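Local structure of 3-hydroxyisobutyrate dehydrogenase (Thermus thermophilus, 2CVZ) at residues Ala47-Leu50 against Glu51-Ala54; Ala36-His39 against Gln40-Gly44. The protein probably catalyses the NADP-dependent oxidation of 3-hydroxyisobutyrate to methylmalonate semialdehyde, a step in valine catabolism. One frame throughout, in Å; residues are numbered along the deposited sequence.

Contact 1: Ala47-Leu50 against Glu51-Ala54; sequences AVPL and ERVA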
ATOM      1  N   ALA C  47      -7.814  47.274  11.802  1.00 26.50           N
ATOM      2  CA  ALA C  47      -8.596  46.202  12.405  1.00 26.09           C
ATOM      3  C   ALA C  47     -10.020  46.712  12.569  1.00 27.78           C
ATOM      4  O   ALA C  47     -10.238  47.770  13.154  1.00 26.63           O
ATOM      5  CB  ALA C  47      -8.008  45.823  13.759  1.00 26.50           C
ATOM      6  N   VAL C  48     -10.991  45.968  12.047  1.00 27.11           N
ATOM      7  CA  VAL C  48     -12.389  46.378  12.133  1.00 29.26           C
ATOM      8  C   VAL C  48     -13.318  45.205  12.425  1.00 30.82           C
ATOM      9  O   VAL C  48     -12.939  44.047  12.260  1.00 30.61           O
ATOM     10  CB  VAL C  48     -12.867  47.013  10.806  1.00 29.67           C
ATOM     11  CG1 VAL C  48     -12.025  48.231  10.467  1.00 30.27           C
ATOM     12  CG2 VAL C  48     -12.788  45.983   9.686  1.00 30.92           C
ATOM     13  N   PRO C  49     -14.550  45.494  12.885  1.00 32.29           N
ATOM     14  CA  PRO C  49     -15.479  44.397  13.162  1.00 32.54           C
ATOM     15  C   PRO C  49     -15.819  43.757  11.817  1.00 32.90           C
ATOM     16  O   PRO C  49     -15.842  44.438  10.787  1.00 31.02           O
ATOM     17  CB  PRO C  49     -16.671  45.105  13.804  1.00 33.55           C
ATOM     18  CG  PRO C  49     -16.629  46.470  13.186  1.00 34.21           C
ATOM     19  CD  PRO C  49     -15.156  46.793  13.224  1.00 33.26           C
ATOM     20  N   LEU C  50     -16.074  42.455  11.831  1.00 32.49           N
ATOM     21  CA  LEU C  50     -16.372  41.706  10.617  1.00 32.73           C
ATOM     22  C   LEU C  50     -17.283  42.392   9.603  1.00 32.65           C
ATOM     23  O   LEU C  50     -17.055  42.292   8.399  1.00 32.76           O
ATOM     24  CB  LEU C  50     -16.955  40.341  10.984  1.00 32.66           C
ATOM     25  CG  LEU C  50     -17.175  39.375   9.820  1.00 33.70           C
ATOM     26  CD1 LEU C  50     -15.864  39.156   9.077  1.00 33.28           C
ATOM     27  CD2 LEU C  50     -17.717  38.058  10.347  1.00 34.36           C
ATOM     28  N   GLU C  51     -18.306  43.093  10.080  1.00 32.62           N
ATOM     29  CA  GLU C  51     -19.247  43.760   9.185  1.00 33.28           C
ATOM     30  C   GLU C  51     -18.604  44.728   8.190  1.00 32.27           C
ATOM     31  O   GLU C  51     -19.004  44.789   7.027  1.00 32.44           O
ATOM     32  CB  GLU C  51     -20.308  44.512   9.996  1.00 35.99           C
ATOM     33  CG  GLU C  51     -21.482  44.996   9.158  1.00 40.25           C
ATOM     34  CD  GLU C  51     -22.342  46.016   9.880  1.00 42.73           C
ATOM     35  OE1 GLU C  51     -22.700  45.770  11.052  1.00 43.22           O
ATOM     36  OE2 GLU C  51     -22.663  47.062   9.272  1.00 43.18           O
ATOM     37  N   ARG C  52     -17.612  45.486   8.647  1.00 30.34           N
ATOM     38  CA  ARG C  52     -16.942  46.463   7.793  1.00 30.15           C
ATOM     39  C   ARG C  52     -16.185  45.862   6.612  1.00 29.90           C
ATOM     40  O   ARG C  52     -15.835  46.574   5.670  1.00 29.75           O
ATOM     41  CB  ARG C  52     -15.983  47.320   8.623  1.00 30.06           C
ATOM     42  CG  ARG C  52     -16.667  48.219   9.643  1.00 31.77           C
ATOM     43  CD  ARG C  52     -15.715  49.310  10.097  1.00 31.42           C
ATOM     44  NE  ARG C  52     -15.284  50.117   8.958  1.00 32.54           N
ATOM     45  CZ  ARG C  52     -14.254  50.954   8.975  1.00 31.27           C
ATOM     46  NH1 ARG C  52     -13.536  51.104  10.079  1.00 31.34           N
ATOM     47  NH2 ARG C  52     -13.940  51.637   7.880  1.00 31.90           N
ATOM     48  N   VAL C  53     -15.930  44.560   6.660  1.00 29.81           N
ATOM     49  CA  VAL C  53     -15.214  43.893   5.579  1.00 31.40           C
ATOM     50  C   VAL C  53     -15.952  44.049   4.247  1.00 30.29           C
ATOM     51  O   VAL C  53     -15.331  44.102   3.185  1.00 30.03           O
ATOM     52  CB  VAL C  53     -15.018  42.391   5.896  1.00 31.61           C
ATOM     53  CG1 VAL C  53     -14.418  41.668   4.698  1.00 31.36           C
ATOM     54  CG2 VAL C  53     -14.105  42.242   7.104  1.00 32.74           C
ATOM     55  N   ALA C  54     -17.278  44.139   4.310  1.00 31.21           N
ATOM     56  CA  ALA C  54     -18.100  44.287   3.110  1.00 30.57           C
ATOM     57  C   ALA C  54     -17.858  45.621   2.405  1.00 30.80           C
ATOM     58  O   ALA C  54     -18.348  45.845   1.298  1.00 30.87           O
ATOM     59  CB  ALA C  54     -19.574  44.150   3.472  1.00 32.08           C
TER

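Contact 2: Ala36-His39 against Gln40-Gly44; sequences ALRH and QEEFG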
ATOM      1  N   ALA C  36      -5.754  40.997  15.111  1.00 24.70           N
ATOM      2  CA  ALA C  36      -6.070  42.063  14.170  1.00 24.32           C
ATOM      3  C   ALA C  36      -5.426  43.364  14.647  1.00 25.34           C
ATOM      4  O   ALA C  36      -4.829  44.095  13.857  1.00 24.82           O
ATOM      5  CB  ALA C  36      -7.581  42.233  14.055  1.00 23.14           C
ATOM      6  N   LEU C  37      -5.543  43.641  15.942  1.00 25.38           N
ATOM      7  CA  LEU C  37      -4.960  44.852  16.513  1.00 25.91           C
ATOM      8  C   LEU C  37      -3.451  44.879  16.308  1.00 25.46           C
ATOM      9  O   LEU C  37      -2.885  45.910  15.941  1.00 25.64           O
ATOM     10  CB  LEU C  37      -5.266  44.944  18.015  1.00 27.23           C
ATOM     11  CG  LEU C  37      -6.720  45.170  18.429  1.00 28.92           C
ATOM     12  CD1 LEU C  37      -6.800  45.245  19.947  1.00 30.37           C
ATOM     13  CD2 LEU C  37      -7.249  46.454  17.806  1.00 30.31           C
ATOM     14  N   ARG C  38      -2.802  43.745  16.551  1.00 25.19           N
ATOM     15  CA  ARG C  38      -1.363  43.638  16.384  1.00 25.62           C
ATOM     16  C   ARG C  38      -0.965  43.870  14.930  1.00 25.01           C
ATOM     17  O   ARG C  38       0.044  44.491  14.626  1.00 23.23           O
ATOM     18  CB  ARG C  38      -0.934  42.237  16.824  1.00 28.80           C
ATOM     19  CG  ARG C  38       0.531  41.948  16.498  1.00 33.86           C
ATOM     20  CD  ARG C  38       1.069  40.748  17.284  1.00 39.28           C
ATOM     21  NE  ARG C  38       1.972  39.948  16.451  1.00 43.89           N
ATOM     22  CZ  ARG C  38       1.605  38.680  16.186  1.00 45.65           C
ATOM     23  NH1 ARG C  38       0.470  38.203  16.666  1.00 47.10           N
ATOM     24  NH2 ARG C  38       2.392  37.909  15.431  1.00 46.74           N
ATOM     25  N   HIS C  39      -1.782  43.354  14.016  1.00 23.59           N
ATOM     26  CA  HIS C  39      -1.521  43.485  12.586  1.00 23.47           C
ATOM     27  C   HIS C  39      -1.573  44.959  12.175  1.00 23.28           C
ATOM     28  O   HIS C  39      -0.751  45.424  11.381  1.00 23.19           O
ATOM     29  CB  HIS C  39      -2.552  42.665  11.796  1.00 21.32           C
ATOM     30  CG  HIS C  39      -2.188  42.450  10.359  1.00 19.94           C
ATOM     31  ND1 HIS C  39      -2.409  43.397   9.382  1.00 20.73           N
ATOM     32  CD2 HIS C  39      -1.602  41.399   9.737  1.00 18.61           C
ATOM     33  CE1 HIS C  39      -1.976  42.938   8.220  1.00 19.59           C
ATOM     34  NE2 HIS C  39      -1.480  41.728   8.409  1.00 17.85           N
ATOM     35  N   GLN C  40      -2.541  45.687  12.720  1.00 23.13           N
ATOM     36  CA  GLN C  40      -2.681  47.107  12.423  1.00 25.27           C
ATOM     37  C   GLN C  40      -1.424  47.847  12.862  1.00 26.17           C
ATOM     38  O   GLN C  40      -0.916  48.705  12.146  1.00 24.80           O
ATOM     39  CB  GLN C  40      -3.894  47.688  13.150  1.00 26.93           C
ATOM     40  CG  GLN C  40      -4.023  49.197  13.012  1.00 29.94           C
ATOM     41  CD  GLN C  40      -5.267  49.743  13.677  1.00 30.55           C
ATOM     42  OE1 GLN C  40      -6.367  49.225  13.480  1.00 30.30           O
ATOM     43  NE2 GLN C  40      -5.104  50.805  14.459  1.00 32.25           N
ATOM     44  N   GLU C  41      -0.924  47.503  14.044  1.00 26.70           N
ATOM     45  CA  GLU C  41       0.280  48.130  14.581  1.00 27.18           C
ATOM     46  C   GLU C  41       1.528  47.753  13.790  1.00 27.38           C
ATOM     47  O   GLU C  41       2.453  48.553  13.647  1.00 27.11           O
ATOM     48  CB  GLU C  41       0.479  47.721  16.044  1.00 27.78           C
ATOM     49  CG  GLU C  41      -0.606  48.200  16.987  1.00 27.43           C
ATOM     50  CD  GLU C  41      -0.681  49.714  17.065  1.00 29.24           C
ATOM     51  OE1 GLU C  41       0.371  50.354  17.287  1.00 31.39           O
ATOM     52  OE2 GLU C  41      -1.790  50.263  16.910  1.00 27.67           O
ATOM     53  N   GLU C  42       1.547  46.535  13.261  1.00 26.56           N
ATOM     54  CA  GLU C  42       2.707  46.064  12.524  1.00 27.35           C
ATOM     55  C   GLU C  42       2.758  46.426  11.042  1.00 26.45           C
ATOM     56  O   GLU C  42       3.841  46.642  10.505  1.00 26.73           O
ATOM     57  CB  GLU C  42       2.834  44.544  12.670  1.00 27.12           C
ATOM     58  CG  GLU C  42       4.179  43.996  12.204  1.00 29.71           C
ATOM     59  CD  GLU C  42       4.311  42.494  12.388  1.00 30.72           C
ATOM     60  OE1 GLU C  42       3.677  41.944  13.312  1.00 31.09           O
ATOM     61  OE2 GLU C  42       5.066  41.867  11.616  1.00 32.39           O
ATOM     62  N   PHE C  43       1.602  46.513  10.387  1.00 25.88           N
ATOM     63  CA  PHE C  43       1.573  46.797   8.953  1.00 25.00           C
ATOM     64  C   PHE C  43       0.811  48.024   8.461  1.00 24.59           C
ATOM     65  O   PHE C  43       0.907  48.373   7.285  1.00 23.91           O
ATOM     66  CB  PHE C  43       1.030  45.582   8.200  1.00 25.61           C
ATOM     67  CG  PHE C  43       1.818  44.328   8.417  1.00 25.52           C
ATOM     68  CD1 PHE C  43       1.348  43.334   9.266  1.00 25.60           C
ATOM     69  CD2 PHE C  43       3.026  44.131   7.756  1.00 26.70           C
ATOM     70  CE1 PHE C  43       2.067  42.158   9.450  1.00 25.23           C
ATOM     71  CE2 PHE C  43       3.752  42.957   7.933  1.00 26.65           C
ATOM     72  CZ  PHE C  43       3.269  41.968   8.783  1.00 27.63           C
ATOM     73  N   GLY C  44       0.038  48.667   9.327  1.00 23.72           N
ATOM     74  CA  GLY C  44      -0.704  49.833   8.877  1.00 24.08           C
ATOM     75  C   GLY C  44      -2.083  49.496   8.339  1.00 22.88           C
ATOM     76  O   GLY C  44      -2.713  50.305   7.651  1.00 23.01           O
TER
HETATM   77  O   HOH W   1      -3.933  48.513  16.685  1.00 32.01           O

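Contact 1: Ala47-Leu50 against Glu51-Ala54
V48, P49 and L50 meet R52 and V53 in a local turn contact of the Rossmann-type nucleotide-binding domain, where the chain leaves strand 46-47 at one border of the sheet and starts its crossover toward strand 58-61. Successive i to i+3 bonds give 51-54 a helical turn that lacks the regular i to i+4 bonds. R52 N bonds to P49 O at 3.0 Å and V53 N to L50 O at 3.1 Å, and A54 N repeats the same spacing on E51 O. While the amides bond, the side chains of V48, P49 and L50 pack on those of R52 and V53.

V48 and R52 lie at about a right angle to each other. The isopropyl group of V48 presses on the arginine along most of its length: CG2 sits 3.6 Å from R52 CB, and CB meets R52 CD at 3.7 Å. With R52 CG anti to the carbonyl carbon (chi1 -66°) and the chain bent at chi3 (59°), the guanidinium comes back beside the valine, obliquely, and NH1 ends 3.3 Å from V48 CG1. The charge itself is engaged beyond the turn, by salt bridges from NH1 to E46 and from NE to E55, which should help to fix the plane of the group. On the solvent-exposed P49, the ring carbon CG flanks R52 CG at 4.0 Å.

L50 and V53 carry the apolar face inward. L50 reaches W29, I7 and helix 66-76, while V53 packs on A5, I7 and L76, so this short stretch lies against the central strands over which the crossover passes. L50 CD1 touches V53 CG2 at 4.1 Å. The valine also crowds the carbonyl that accepts the bond from its own amide: V53 CG2 is 3.2 Å from L50 O.

Contact 2: Ala36-His39 against Gln40-Gly44
L37 O is gripped twice, by E41 N at 3.2 Å and by a water that donates to it at 2.9 Å. The same water donates to E41 OE2; a bend at chi2 (-63°) turns the carboxylate back toward it, so the bridge ties this side chain to the carbonyl one turn earlier. Farther along the helix, F43 N bonds to H39 O at 2.8 Å, one of five successive i to i+4 amide bonds, the last from G44 N to Q40 O.

The aromatic pair one turn apart is oblique. F43 CD1 stands over the centre of the H39 ring, 3.3 Å above its plane, with the two planes at 42°. H39 is held from outside as well, ND1 by S45 OG and NE2 by the carbonyl of Y14, which together restrain the imidazole's rotation. Were H39 an alanine, S45 OG and Y14 O would probably lose these mates, and F43 CD1 the imidazole face it lies over. R38 NE and E42 OE1 stay 4.1 Å apart, beyond a salt bridge; Y14 OH bonds to E42 OE1. G44, with positive phi, follows the last residue of the helix in this beta-alpha-beta unit of the Rossmann-type fold.

Contact 2 precedes contact 1 along the chain, and between them they span the end of one beta-alpha-beta unit and the start of the next crossover. Their centres are about 14 Å apart, yet they touch directly. Q40 OE1 on the helix lies 3.0 Å from A47 N at the strand, a probable hydrogen bond, and A47 CB packs 3.6 Å from A36 O. The helix and the strand that follows it are thus probably held together across the short connection. Both contacts lie near the cofactor without being built around it: the L50 side chain is about 7 Å from the bound NADPH, and that of R38 about 9 Å.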